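WipB (Legionella pneumophila, PDB 5NNY) acts as a translocated Ser/Thr phosphatase that targets the host lysosomal nutrient-sensing machinery, and is represented here by its phosphatase domain. Local coordinates at residues 13-19 against 38-42; 22-27 against 88-92; 82-87 against 114-120; 109-113 against 177-181. All coordinates share one frame. Residues are numbered along the deposited sequence.

Interaction 1 of 4, residues 13-19 against 38-42; sequences ANALLFL and FAEIY
Residues 15-19 open helix 15-24 and residues 38-42 close helix 32-42, the two packing as a nearly antiparallel pair with axes 10.2 Å apart at an angle of 161° and Leu16 CA 6.3 Å from Ala39 CA. In this phosphoesterase fold Ala13 directly follows a Gly-Asp-Leu-His sequence that matches the first calcineurin-type motif. Ala13 turns with positive phi (59/28) into Asn14, the N-cap, whose chi1 t side chain takes Leu17 N on OD1 at 2.9 Å. One turn apart on the other helix, Phe38 and Tyr42 (both chi1 t) reach across. Leu16 sits between them: CD1 is 4.0 Å from Phe38 CD1, CB 3.9 Å from Tyr42 CD2, and CD2 3.9 Å from Ala39 CB. Ala15 CB meets Tyr42 CE1 at 4.0 Å. Tyr42 OH accepts from Val103 N and lies 3.5 Å from Ala13 O, a weak hydrogen bond at most. Leu19 makes a CH-pi contact, its CD2 3.8 Å from the Phe38 ring centroid and 15° off the normal.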
loop_
_atom_site.group_PDB
_atom_site.type_symbol
_atom_site.label_atom_id
_atom_site.label_comp_id
_atom_site.label_asym_id
_atom_site.label_seq_id
_atom_site.Cartn_x
_atom_site.Cartn_y
_atom_site.Cartn_z
ATOM N N ALA A 13 6.671 4.843 -3.001
ATOM C CA ALA A 13 6.369 6.003 -2.158
ATOM C C ALA A 13 6.673 7.327 -2.848
ATOM O O ALA A 13 6.971 8.322 -2.188
ATOM C CB ALA A 13 7.115 5.918 -0.821
ATOM N N ASN A 14 6.594 7.367 -4.176
ATOM C CA ASN A 14 6.876 8.589 -4.927
ATOM C C ASN A 14 5.559 9.346 -5.043
ATOM O O ASN A 14 4.707 9.010 -5.871
ATOM C CB ASN A 14 7.484 8.252 -6.286
ATOM C CG ASN A 14 7.863 9.495 -7.107
ATOM O OD1 ASN A 14 7.343 10.586 -6.891
ATOM N ND2 ASN A 14 8.761 9.310 -8.068
ATOM N N ALA A 15 5.387 10.379 -4.204
ATOM C CA ALA A 15 4.106 11.071 -4.158
ATOM C C ALA A 15 3.869 11.890 -5.419
ATOM O O ALA A 15 2.717 12.083 -5.816
ATOM C CB ALA A 15 4.027 11.948 -2.898
ATOM N N LEU A 16 4.933 12.364 -6.072
ATOM C CA LEU A 16 4.770 13.137 -7.301
ATOM C C LEU A 16 4.354 12.240 -8.452
ATOM O O LEU A 16 3.501 12.611 -9.267
ATOM C CB LEU A 16 6.066 13.864 -7.673
ATOM C CG LEU A 16 6.091 14.660 -8.991
ATOM C CD1 LEU A 16 4.997 15.763 -9.096
ATOM C CD2 LEU A 16 7.475 15.270 -9.206
ATOM N N LEU A 17 4.954 11.053 -8.536
ATOM C CA LEU A 17 4.494 10.067 -9.505
ATOM C C LEU A 17 3.020 9.751 -9.298
ATOM O O LEU A 17 2.242 9.752 -10.261
ATOM C CB LEU A 17 5.347 8.800 -9.393
ATOM C CG LEU A 17 4.933 7.568 -10.200
ATOM C CD1 LEU A 17 4.841 7.839 -11.710
ATOM C CD2 LEU A 17 5.886 6.417 -9.907
ATOM N N PHE A 18 2.619 9.509 -8.039
ATOM C CA PHE A 18 1.208 9.307 -7.694
ATOM C C PHE A 18 0.349 10.476 -8.172
ATOM O O PHE A 18 -0.677 10.275 -8.833
ATOM C CB PHE A 18 1.068 9.108 -6.182
ATOM C CG PHE A 18 -0.276 8.561 -5.739
ATOM C CD1 PHE A 18 -1.024 7.729 -6.556
ATOM C CD2 PHE A 18 -0.781 8.881 -4.493
ATOM C CE1 PHE A 18 -2.251 7.234 -6.119
ATOM C CE2 PHE A 18 -2.001 8.390 -4.057
ATOM C CZ PHE A 18 -2.744 7.565 -4.877
ATOM N N LEU A 19 0.751 11.709 -7.843
ATOM C CA LEU A 19 0.029 12.880 -8.332
ATOM C C LEU A 19 -0.065 12.889 -9.854
ATOM O O LEU A 19 -1.132 13.169 -10.413
ATOM C CB LEU A 19 0.718 14.163 -7.848
ATOM C CG LEU A 19 -0.094 15.433 -8.163
ATOM C CD1 LEU A 19 -1.159 15.635 -7.112
ATOM C CD2 LEU A 19 0.789 16.665 -8.220
ATOM N N PHE A 38 3.919 21.631 -5.955
ATOM C CA PHE A 38 4.001 20.268 -5.424
ATOM C C PHE A 38 5.327 19.615 -5.804
ATOM O O PHE A 38 6.030 19.051 -4.945
ATOM C CB PHE A 38 2.817 19.446 -5.954
ATOM C CG PHE A 38 2.657 18.084 -5.332
ATOM C CD1 PHE A 38 3.558 17.061 -5.585
ATOM C CD2 PHE A 38 1.533 17.811 -4.560
ATOM C CE1 PHE A 38 3.376 15.801 -5.046
ATOM C CE2 PHE A 38 1.340 16.571 -4.014
ATOM C CZ PHE A 38 2.252 15.555 -4.250
ATOM N N ALA A 39 5.685 19.679 -7.094
ATOM C CA ALA A 39 6.939 19.079 -7.549
ATOM C C ALA A 39 8.141 19.729 -6.866
ATOM O O ALA A 39 9.110 19.041 -6.516
ATOM C CB ALA A 39 7.069 19.185 -9.069
ATOM N N GLU A 40 8.097 21.058 -6.684
ATOM C CA GLU A 40 9.171 21.763 -5.977
ATOM C C GLU A 40 9.336 21.262 -4.545
ATOM O O GLU A 40 10.461 21.051 -4.074
ATOM C CB GLU A 40 8.893 23.276 -5.946
ATOM C CG GLU A 40 10.118 24.073 -5.469
ATOM C CD GLU A 40 9.969 25.556 -5.631
ATOM O OE1 GLU A 40 9.019 25.999 -6.322
ATOM O OE2 GLU A 40 10.814 26.275 -5.049
ATOM N N ILE A 41 8.229 21.134 -3.810
ATOM C CA ILE A 41 8.315 20.625 -2.442
ATOM C C ILE A 41 8.841 19.199 -2.460
ATOM O O ILE A 41 9.717 18.835 -1.665
ATOM C CB ILE A 41 6.939 20.716 -1.748
ATOM C CG1 ILE A 41 6.611 22.180 -1.381
ATOM C CG2 ILE A 41 6.896 19.815 -0.509
ATOM C CD1 ILE A 41 5.175 22.402 -0.893
ATOM N N TYR A 42 8.330 18.376 -3.388
ATOM C CA TYR A 42 8.731 16.978 -3.441
ATOM C C TYR A 42 10.227 16.824 -3.682
ATOM O O TYR A 42 10.838 15.872 -3.177
ATOM C CB TYR A 42 7.932 16.207 -4.519
ATOM C CG TYR A 42 8.193 14.736 -4.344
ATOM C CD1 TYR A 42 7.642 14.054 -3.264
ATOM C CD2 TYR A 42 9.071 14.049 -5.182
ATOM C CE1 TYR A 42 7.934 12.705 -3.032
ATOM C CE2 TYR A 42 9.359 12.695 -4.964
ATOM C CZ TYR A 42 8.798 12.040 -3.874
ATOM O OH TYR A 42 9.080 10.701 -3.641
#

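Interaction 2 of 4, residues 22-27 against 88-92; sequences LVRQGI and KKLIR
Lys89, Ile27 and Ile91 carry most of this contact, which holds the end of helix 15-24 to the beginning of strand 90-93. Residues 22-24 are still helical; the helix then stops in a Schellman motif, with Ile27 N bonded to Leu22 O at 2.9 Å, Gly26 N to Val23 O at 3.1 Å, and Gly26 as the C-prime residue at phi/psi 69/26. Across the interface the backbone is extended from Lys89 to Arg92, and the nearest CA pair is Ile27 and Lys89 at 7.4 Å. Lys89 and Ile91, two apart in the extended chain, both direct CA-to-CB toward the helix end, whereas Leu90 between them points away. Ile27, with chi1 and chi2 both m, meets both: CD1 lies 3.6 Å from Lys89 CB and CG2 3.8 Å from Ile91 CD1. Leu22 CD2 touches that same Ile91 CD1 at 4.2 Å. Strand 90-93 runs in the central sheet between the parallel strands 6-8 and 121-125, so Ile91 faces the helix from a sheet interior, where Met8 and Phe122 also touch it. The long Lys89 side chain crosses to the helix terminus, and NZ donates to Gln25 O at 3.0 Å. The lysine thus works in two ways: its aliphatic part packs on Ile27, while its ammonium is met by a carbonyl at the helix C-terminus, where the helix dipole favours a positive charge.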
loop_
_atom_site.group_PDB
_atom_site.type_symbol
_atom_site.label_atom_id
_atom_site.label_comp_id
_atom_site.label_asym_id
_atom_site.label_seq_id
_atom_site.Cartn_x
_atom_site.Cartn_y
_atom_site.Cartn_z
ATOM N N LEU A 22 -2.655 10.442 -11.173
ATOM C CA LEU A 22 -3.996 10.900 -10.825
ATOM C C LEU A 22 -4.450 12.043 -11.730
ATOM O O LEU A 22 -5.627 12.121 -12.083
ATOM C CB LEU A 22 -4.036 11.328 -9.355
ATOM C CG LEU A 22 -3.929 10.217 -8.321
ATOM C CD1 LEU A 22 -3.633 10.801 -6.949
ATOM C CD2 LEU A 22 -5.226 9.403 -8.290
ATOM N N VAL A 23 -3.531 12.934 -12.119
ATOM C CA VAL A 23 -3.883 14.028 -13.024
ATOM C C VAL A 23 -4.092 13.511 -14.446
ATOM O O VAL A 23 -5.099 13.824 -15.100
ATOM C CB VAL A 23 -2.807 15.131 -12.983
ATOM C CG1 VAL A 23 -3.106 16.193 -14.036
ATOM C CG2 VAL A 23 -2.728 15.761 -11.600
ATOM N N ARG A 24 -3.135 12.724 -14.951
ATOM C CA ARG A 24 -3.171 12.268 -16.336
ATOM C C ARG A 24 -4.330 11.314 -16.593
ATOM O O ARG A 24 -4.773 11.176 -17.735
ATOM C CB ARG A 24 -1.844 11.591 -16.699
ATOM C CG ARG A 24 -0.677 12.559 -16.798
ATOM C CD ARG A 24 0.645 11.851 -17.105
ATOM N NE ARG A 24 0.605 11.037 -18.320
ATOM C CZ ARG A 24 0.793 11.517 -19.546
ATOM N NH1 ARG A 24 1.021 12.814 -19.729
ATOM N NH2 ARG A 24 0.746 10.704 -20.591
ATOM N N GLN A 25 -4.820 10.638 -15.559
ATOM C CA GLN A 25 -5.922 9.701 -15.706
ATOM C C GLN A 25 -7.266 10.323 -15.362
ATOM O O GLN A 25 -8.259 9.597 -15.261
ATOM C CB GLN A 25 -5.678 8.455 -14.842
ATOM C CG GLN A 25 -4.606 7.521 -15.397
ATOM C CD GLN A 25 -4.939 7.039 -16.793
ATOM O OE1 GLN A 25 -6.055 6.601 -17.056
ATOM N NE2 GLN A 25 -3.972 7.125 -17.698
ATOM N N GLY A 26 -7.322 11.643 -15.185
ATOM C CA GLY A 26 -8.582 12.315 -14.950
ATOM C C GLY A 26 -9.245 12.029 -13.625
ATOM O O GLY A 26 -10.471 12.140 -13.519
ATOM N N ILE A 27 -8.474 11.664 -12.598
ATOM C CA ILE A 27 -9.071 11.531 -11.276
ATOM C C ILE A 27 -9.126 12.876 -10.562
ATOM O O ILE A 27 -10.088 13.164 -9.842
ATOM C CB ILE A 27 -8.310 10.495 -10.432
ATOM C CG1 ILE A 27 -8.175 9.181 -11.192
ATOM C CG2 ILE A 27 -9.022 10.297 -9.087
ATOM C CD1 ILE A 27 -9.502 8.500 -11.389
ATOM N N LYS A 88 -16.007 7.634 -10.249
ATOM C CA LYS A 88 -16.426 6.341 -10.780
ATOM C C LYS A 88 -15.262 5.485 -11.249
ATOM O O LYS A 88 -15.310 4.257 -11.127
ATOM C CB LYS A 88 -17.410 6.552 -11.936
ATOM C CG LYS A 88 -18.508 7.550 -11.609
ATOM C CD LYS A 88 -19.546 7.665 -12.711
ATOM C CE LYS A 88 -20.743 8.483 -12.234
ATOM N NZ LYS A 88 -21.336 7.852 -11.015
ATOM N N LYS A 89 -14.222 6.107 -11.788
ATOM C CA LYS A 89 -13.038 5.376 -12.214
ATOM C C LYS A 89 -12.397 4.679 -11.017
ATOM O O LYS A 89 -12.042 5.328 -10.030
ATOM C CB LYS A 89 -12.037 6.345 -12.842
ATOM C CG LYS A 89 -11.870 6.258 -14.334
ATOM C CD LYS A 89 -10.437 6.593 -14.719
ATOM C CE LYS A 89 -10.357 7.195 -16.111
ATOM N NZ LYS A 89 -9.002 7.037 -16.731
ATOM N N LEU A 90 -12.230 3.361 -11.108
ATOM C CA LEU A 90 -11.543 2.623 -10.050
ATOM C C LEU A 90 -10.029 2.725 -10.205
ATOM O O LEU A 90 -9.491 2.540 -11.302
ATOM C CB LEU A 90 -11.963 1.154 -10.038
ATOM C CG LEU A 90 -11.192 0.292 -9.019
ATOM C CD1 LEU A 90 -11.503 0.720 -7.598
ATOM C CD2 LEU A 90 -11.497 -1.171 -9.191
ATOM N N ILE A 91 -9.350 3.007 -9.092
ATOM C CA ILE A 91 -7.895 3.119 -9.022
ATOM C C ILE A 91 -7.386 1.937 -8.212
ATOM O O ILE A 91 -7.752 1.789 -7.043
ATOM C CB ILE A 91 -7.462 4.432 -8.350
ATOM C CG1 ILE A 91 -8.235 5.617 -8.934
ATOM C CG2 ILE A 91 -5.974 4.626 -8.485
ATOM C CD1 ILE A 91 -8.454 6.744 -7.931
ATOM N N ARG A 92 -6.548 1.100 -8.815
ATOM C CA ARG A 92 -5.908 -0.005 -8.109
ATOM C C ARG A 92 -4.430 0.307 -7.943
ATOM O O ARG A 92 -3.723 0.515 -8.934
ATOM C CB ARG A 92 -6.065 -1.334 -8.852
ATOM C CG ARG A 92 -7.448 -1.918 -8.858
ATOM C CD ARG A 92 -7.437 -3.352 -9.430
ATOM N NE ARG A 92 -8.772 -3.956 -9.368
ATOM C CZ ARG A 92 -9.701 -3.782 -10.293
ATOM N NH1 ARG A 92 -9.423 -3.029 -11.341
ATOM N NH2 ARG A 92 -10.900 -4.345 -10.167
#

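Interaction 3 of 4, residues 82-87 against 114-120; sequences IKIINT and ALYDQGA
The end of helix 105-117 meets the short strand 83-84 through a glutamine that treats the strand as a sheet neighbour would. Helix 105-117 is the connecting helix of a beta-alpha-beta crossover between the parallel strands 90-93 and 121-125. It stops in a Schellman motif: Ala120 N bonds to Leu115 O at 2.9 Å and Gly119 N to Tyr116 O at 3.0 Å, with Gly119 at phi/psi 86/18. Gln118 (chi1 m, chi2 t), the residue before Gly119 and the first to leave helical phi/psi, extends its amide to the strand. NE2 donates to Ile82 O at 3.0 Å and OE1 accepts from Ile84 N at 2.9 Å, both nearly linear, so one side-chain amide satisfies the backbone groups flanking Lys83. Lys83 itself pairs its backbone with Ala29 of the antiparallel strand 28-29. Asn86 OD1 takes the backbone amides of Lys88 and Lys89, fixing the turn that follows. Ile84 (chi1 m, chi2 p) fills the space beneath the amide, with CG1 3.9 Å from Leu115 CD2 and 4.2 Å from Ala120 CB. The segments draw closest in register at Thr87 and Ala120, whose CA atoms are 4.4 Å apart, and there Thr87 CB rests 3.3 Å from Gly119 O.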
loop_
_atom_site.group_PDB
_atom_site.type_symbol
_atom_site.label_atom_id
_atom_site.label_comp_id
_atom_site.label_asym_id
_atom_site.label_seq_id
_atom_site.Cartn_x
_atom_site.Cartn_y
_atom_site.Cartn_z
ATOM N N ILE A 82 -6.671 20.490 -4.179
ATOM C CA ILE A 82 -6.845 19.388 -5.116
ATOM C C ILE A 82 -8.316 18.997 -5.101
ATOM O O ILE A 82 -8.930 18.899 -4.031
ATOM C CB ILE A 82 -5.941 18.201 -4.746
ATOM C CG1 ILE A 82 -4.468 18.560 -5.007
ATOM C CG2 ILE A 82 -6.352 16.955 -5.502
ATOM C CD1 ILE A 82 -3.453 17.504 -4.473
ATOM N N LYS A 83 -8.900 18.840 -6.284
ATOM C CA LYS A 83 -10.288 18.421 -6.408
ATOM C C LYS A 83 -10.347 17.092 -7.133
ATOM O O LYS A 83 -9.724 16.923 -8.181
ATOM C CB LYS A 83 -11.134 19.457 -7.158
ATOM C CG LYS A 83 -12.585 19.436 -6.702
ATOM C CD LYS A 83 -13.538 19.914 -7.770
ATOM C CE LYS A 83 -14.970 19.726 -7.294
ATOM N NZ LYS A 83 -15.105 18.489 -6.466
ATOM N N ILE A 84 -11.091 16.156 -6.560
ATOM C CA ILE A 84 -11.406 14.907 -7.237
ATOM C C ILE A 84 -12.524 15.200 -8.229
ATOM O O ILE A 84 -13.560 15.764 -7.858
ATOM C CB ILE A 84 -11.808 13.815 -6.235
ATOM C CG1 ILE A 84 -10.565 13.160 -5.615
ATOM C CG2 ILE A 84 -12.635 12.735 -6.906
ATOM C CD1 ILE A 84 -9.665 14.100 -4.810
ATOM N N ILE A 85 -12.293 14.880 -9.495
ATOM C CA ILE A 85 -13.252 15.145 -10.565
ATOM C C ILE A 85 -13.858 13.878 -11.135
ATOM O O ILE A 85 -14.734 13.970 -12.008
ATOM C CB ILE A 85 -12.615 15.965 -11.707
ATOM C CG1 ILE A 85 -11.471 15.171 -12.342
ATOM C CG2 ILE A 85 -12.116 17.279 -11.176
ATOM C CD1 ILE A 85 -10.817 15.852 -13.526
ATOM N N ASN A 86 -13.410 12.706 -10.697
ATOM C CA ASN A 86 -13.956 11.437 -11.158
ATOM C C ASN A 86 -14.035 10.490 -9.974
ATOM O O ASN A 86 -13.000 10.065 -9.444
ATOM C CB ASN A 86 -13.112 10.825 -12.279
ATOM C CG ASN A 86 -13.826 9.674 -12.982
ATOM O OD1 ASN A 86 -14.618 8.967 -12.369
ATOM N ND2 ASN A 86 -13.571 9.507 -14.268
ATOM N N THR A 87 -15.260 10.166 -9.569
ATOM C CA THR A 87 -15.531 9.255 -8.471
ATOM C C THR A 87 -15.973 7.877 -8.942
ATOM O O THR A 87 -16.285 7.023 -8.107
ATOM C CB THR A 87 -16.605 9.852 -7.555
ATOM O OG1 THR A 87 -17.825 9.981 -8.297
ATOM C CG2 THR A 87 -16.180 11.222 -7.055
ATOM N N ALA A 114 -7.336 12.721 0.920
ATOM C CA ALA A 114 -8.140 13.557 0.028
ATOM C C ALA A 114 -8.935 12.714 -0.965
ATOM O O ALA A 114 -10.099 13.016 -1.252
ATOM C CB ALA A 114 -7.245 14.542 -0.719
ATOM N N LEU A 115 -8.325 11.659 -1.506
ATOM C CA LEU A 115 -9.066 10.760 -2.388
ATOM C C LEU A 115 -10.290 10.202 -1.673
ATOM O O LEU A 115 -11.409 10.226 -2.206
ATOM C CB LEU A 115 -8.150 9.632 -2.874
ATOM C CG LEU A 115 -7.120 10.025 -3.928
ATOM C CD1 LEU A 115 -6.142 8.885 -4.210
ATOM C CD2 LEU A 115 -7.821 10.468 -5.231
ATOM N N TYR A 116 -10.106 9.743 -0.438
ATOM C CA TYR A 116 -11.206 9.145 0.311
ATOM C C TYR A 116 -12.265 10.194 0.661
ATOM O O TYR A 116 -13.467 9.989 0.435
ATOM C CB TYR A 116 -10.648 8.457 1.570
ATOM C CG TYR A 116 -11.678 8.142 2.644
ATOM C CD1 TYR A 116 -12.522 7.046 2.519
ATOM C CD2 TYR A 116 -11.797 8.943 3.784
ATOM C CE1 TYR A 116 -13.456 6.749 3.495
ATOM C CE2 TYR A 116 -12.734 8.654 4.772
ATOM C CZ TYR A 116 -13.556 7.551 4.616
ATOM O OH TYR A 116 -14.495 7.241 5.577
ATOM N N ASP A 117 -11.829 11.337 1.199
ATOM C CA ASP A 117 -12.762 12.356 1.661
ATOM C C ASP A 117 -13.607 12.916 0.523
ATOM O O ASP A 117 -14.734 13.352 0.758
ATOM C CB ASP A 117 -12.001 13.483 2.354
ATOM C CG ASP A 117 -12.925 14.519 2.960
ATOM O OD1 ASP A 117 -13.776 14.135 3.792
ATOM O OD2 ASP A 117 -12.795 15.711 2.609
ATOM N N GLN A 118 -13.097 12.902 -0.705
ATOM C CA GLN A 118 -13.860 13.406 -1.840
ATOM C C GLN A 118 -14.484 12.305 -2.684
ATOM O O GLN A 118 -14.955 12.590 -3.794
ATOM C CB GLN A 118 -12.967 14.299 -2.708
ATOM C CG GLN A 118 -12.431 15.511 -1.958
ATOM C CD GLN A 118 -11.703 16.465 -2.871
ATOM O OE1 GLN A 118 -12.181 16.784 -3.970
ATOM N NE2 GLN A 118 -10.530 16.927 -2.433
ATOM N N GLY A 119 -14.480 11.064 -2.202
ATOM C CA GLY A 119 -15.275 10.012 -2.799
ATOM C C GLY A 119 -14.663 9.263 -3.962
ATOM O O GLY A 119 -15.404 8.614 -4.707
ATOM N N ALA A 120 -13.347 9.318 -4.149
ATOM C CA ALA A 120 -12.727 8.524 -5.197
ATOM C C ALA A 120 -12.761 7.044 -4.828
ATOM O O ALA A 120 -12.819 6.669 -3.655
ATOM C CB ALA A 120 -11.287 8.981 -5.455
#

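Interaction 4 of 4, residues 109-113 against 177-181; sequences LKLLQ and EVLNI
This is a partly buried helix-helix contact between the middle of helix 105-117 and helix 175-186, apolar on one side and closed by a salt bridge on the other. The axes approach to 10.6 Å and cross at +45°, with Gln113 CA and Ile181 CA 6.6 Å apart. Ile181 (chi1 m, chi2 t) points into the other helix, its CG2 3.7 Å from Leu109 O and 4.0 Å from Leu109 CD2, its CD1 3.9 Å from Lys110 CD. Leu109 CD1 also reaches Val178 CG1 at 4.1 Å, and Phe133 of helix 128-138 touches both of these residues. In the alpha/beta phosphoesterase fold, helix 105-117 links strands 90-93 and 121-125, while helix 175-186 is the last helix before strand 190-198. Gln113 (chi1 and chi2 t) lays NE2 3.5 Å from Ile181 CG1 and takes Lys110 NZ on OE1 at 2.6 Å. The same NZ forms the salt bridge to Glu177 OE2 at 3.0 Å, with Glu177 OE1 hydrogen-bonded to Tyr106 OH.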
loop_
_atom_site.group_PDB
_atom_site.type_symbol
_atom_site.label_atom_id
_atom_site.label_comp_id
_atom_site.label_asym_id
_atom_site.label_seq_id
_atom_site.Cartn_x
_atom_site.Cartn_y
_atom_site.Cartn_z
ATOM N N LEU A 109 0.110 9.743 2.265
ATOM C CA LEU A 109 -0.987 9.576 3.219
ATOM C C LEU A 109 -2.017 10.690 3.076
ATOM O O LEU A 109 -3.229 10.445 3.157
ATOM C CB LEU A 109 -0.451 9.528 4.650
ATOM C CG LEU A 109 0.265 8.247 5.086
ATOM C CD1 LEU A 109 0.852 8.408 6.498
ATOM C CD2 LEU A 109 -0.701 7.065 5.026
ATOM N N LYS A 110 -1.552 11.926 2.872
ATOM C CA LYS A 110 -2.469 13.047 2.692
ATOM C C LYS A 110 -3.209 12.939 1.373
ATOM O O LYS A 110 -4.372 13.351 1.276
ATOM C CB LYS A 110 -1.721 14.380 2.752
ATOM C CG LYS A 110 -1.222 14.748 4.144
ATOM C CD LYS A 110 -2.320 14.633 5.196
ATOM C CE LYS A 110 -2.985 15.979 5.486
ATOM N NZ LYS A 110 -4.205 15.814 6.358
ATOM N N LEU A 111 -2.541 12.418 0.341
ATOM C CA LEU A 111 -3.203 12.217 -0.949
ATOM C C LEU A 111 -4.300 11.171 -0.839
ATOM O O LEU A 111 -5.406 11.369 -1.353
ATOM C CB LEU A 111 -2.188 11.817 -2.026
ATOM C CG LEU A 111 -1.456 13.009 -2.652
ATOM C CD1 LEU A 111 -0.336 12.534 -3.536
ATOM C CD2 LEU A 111 -2.425 13.897 -3.465
ATOM N N LEU A 112 -4.004 10.042 -0.188
ATOM C CA LEU A 112 -5.026 9.030 0.047
ATOM C C LEU A 112 -6.205 9.607 0.822
ATOM O O LEU A 112 -7.361 9.303 0.521
ATOM C CB LEU A 112 -4.436 7.830 0.795
ATOM C CG LEU A 112 -3.343 7.047 0.065
ATOM C CD1 LEU A 112 -2.778 5.907 0.933
ATOM C CD2 LEU A 112 -3.880 6.504 -1.287
ATOM N N GLN A 113 -5.933 10.415 1.848
ATOM C CA GLN A 113 -7.014 11.009 2.637
ATOM C C GLN A 113 -7.923 11.895 1.784
ATOM O O GLN A 113 -9.154 11.831 1.895
ATOM C CB GLN A 113 -6.414 11.805 3.791
ATOM C CG GLN A 113 -7.420 12.391 4.772
ATOM C CD GLN A 113 -6.689 13.110 5.892
ATOM O OE1 GLN A 113 -5.778 13.885 5.629
ATOM N NE2 GLN A 113 -7.061 12.833 7.138
ATOM N N GLU A 177 -2.409 12.154 13.851
ATOM C CA GLU A 177 -2.788 12.352 12.453
ATOM C C GLU A 177 -2.492 11.107 11.627
ATOM O O GLU A 177 -3.339 10.640 10.860
ATOM C CB GLU A 177 -2.060 13.560 11.856
ATOM C CG GLU A 177 -2.254 13.681 10.353
ATOM C CD GLU A 177 -2.034 15.090 9.803
ATOM O OE1 GLU A 177 -1.037 15.757 10.183
ATOM O OE2 GLU A 177 -2.880 15.523 8.981
ATOM N N VAL A 178 -1.288 10.550 11.782
ATOM C CA VAL A 178 -0.907 9.374 11.006
ATOM C C VAL A 178 -1.843 8.216 11.323
ATOM O O VAL A 178 -2.343 7.529 10.419
ATOM C CB VAL A 178 0.563 9.002 11.285
ATOM C CG1 VAL A 178 0.932 7.698 10.557
ATOM C CG2 VAL A 178 1.472 10.126 10.853
ATOM N N LEU A 179 -2.081 7.980 12.621
ATOM C CA LEU A 179 -2.952 6.885 13.034
ATOM C C LEU A 179 -4.386 7.106 12.567
ATOM O O LEU A 179 -5.060 6.152 12.163
ATOM C CB LEU A 179 -2.900 6.704 14.553
ATOM C CG LEU A 179 -1.590 6.120 15.092
ATOM C CD1 LEU A 179 -1.468 6.333 16.613
ATOM C CD2 LEU A 179 -1.473 4.630 14.695
ATOM N N ASN A 180 -4.879 8.343 12.604
ATOM C CA ASN A 180 -6.230 8.567 12.094
ATOM C C ASN A 180 -6.326 8.186 10.623
ATOM O O ASN A 180 -7.285 7.530 10.205
ATOM C CB ASN A 180 -6.673 10.017 12.289
ATOM C CG ASN A 180 -8.026 10.290 11.640
ATOM O OD1 ASN A 180 -9.075 10.021 12.222
ATOM N ND2 ASN A 180 -8.003 10.796 10.418
ATOM N N ILE A 181 -5.342 8.592 9.816
ATOM C CA ILE A 181 -5.374 8.242 8.398
ATOM C C ILE A 181 -5.269 6.729 8.228
ATOM O O ILE A 181 -5.958 6.132 7.396
ATOM C CB ILE A 181 -4.262 8.993 7.636
ATOM C CG1 ILE A 181 -4.489 10.505 7.718
ATOM C CG2 ILE A 181 -4.205 8.574 6.155
ATOM C CD1 ILE A 181 -3.418 11.317 7.022
#

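Helix 15-24 serves interactions 1 and 2 at its two ends, whose centres are 16 Å apart, and helix 105-117 serves interactions 3 and 4, 14 Å apart. The two helices pack on each other: Phe18 CZ meets Leu115 CD1 at 3.7 Å and Phe18 CD2 meets Leu111 CD1 at 3.8 Å. Interactions 2 and 3 are the nearest pair, with centres 10 Å apart, and alternate along the chain. Interactions 3 and 4 alternate too, whereas interaction 1 closes before either opens. Together they tie the segments ahead of strand 90-93, helix 32-42 and strand 83-84 included, to the alpha/beta core of the phosphatase domain, extending out to helix 175-186.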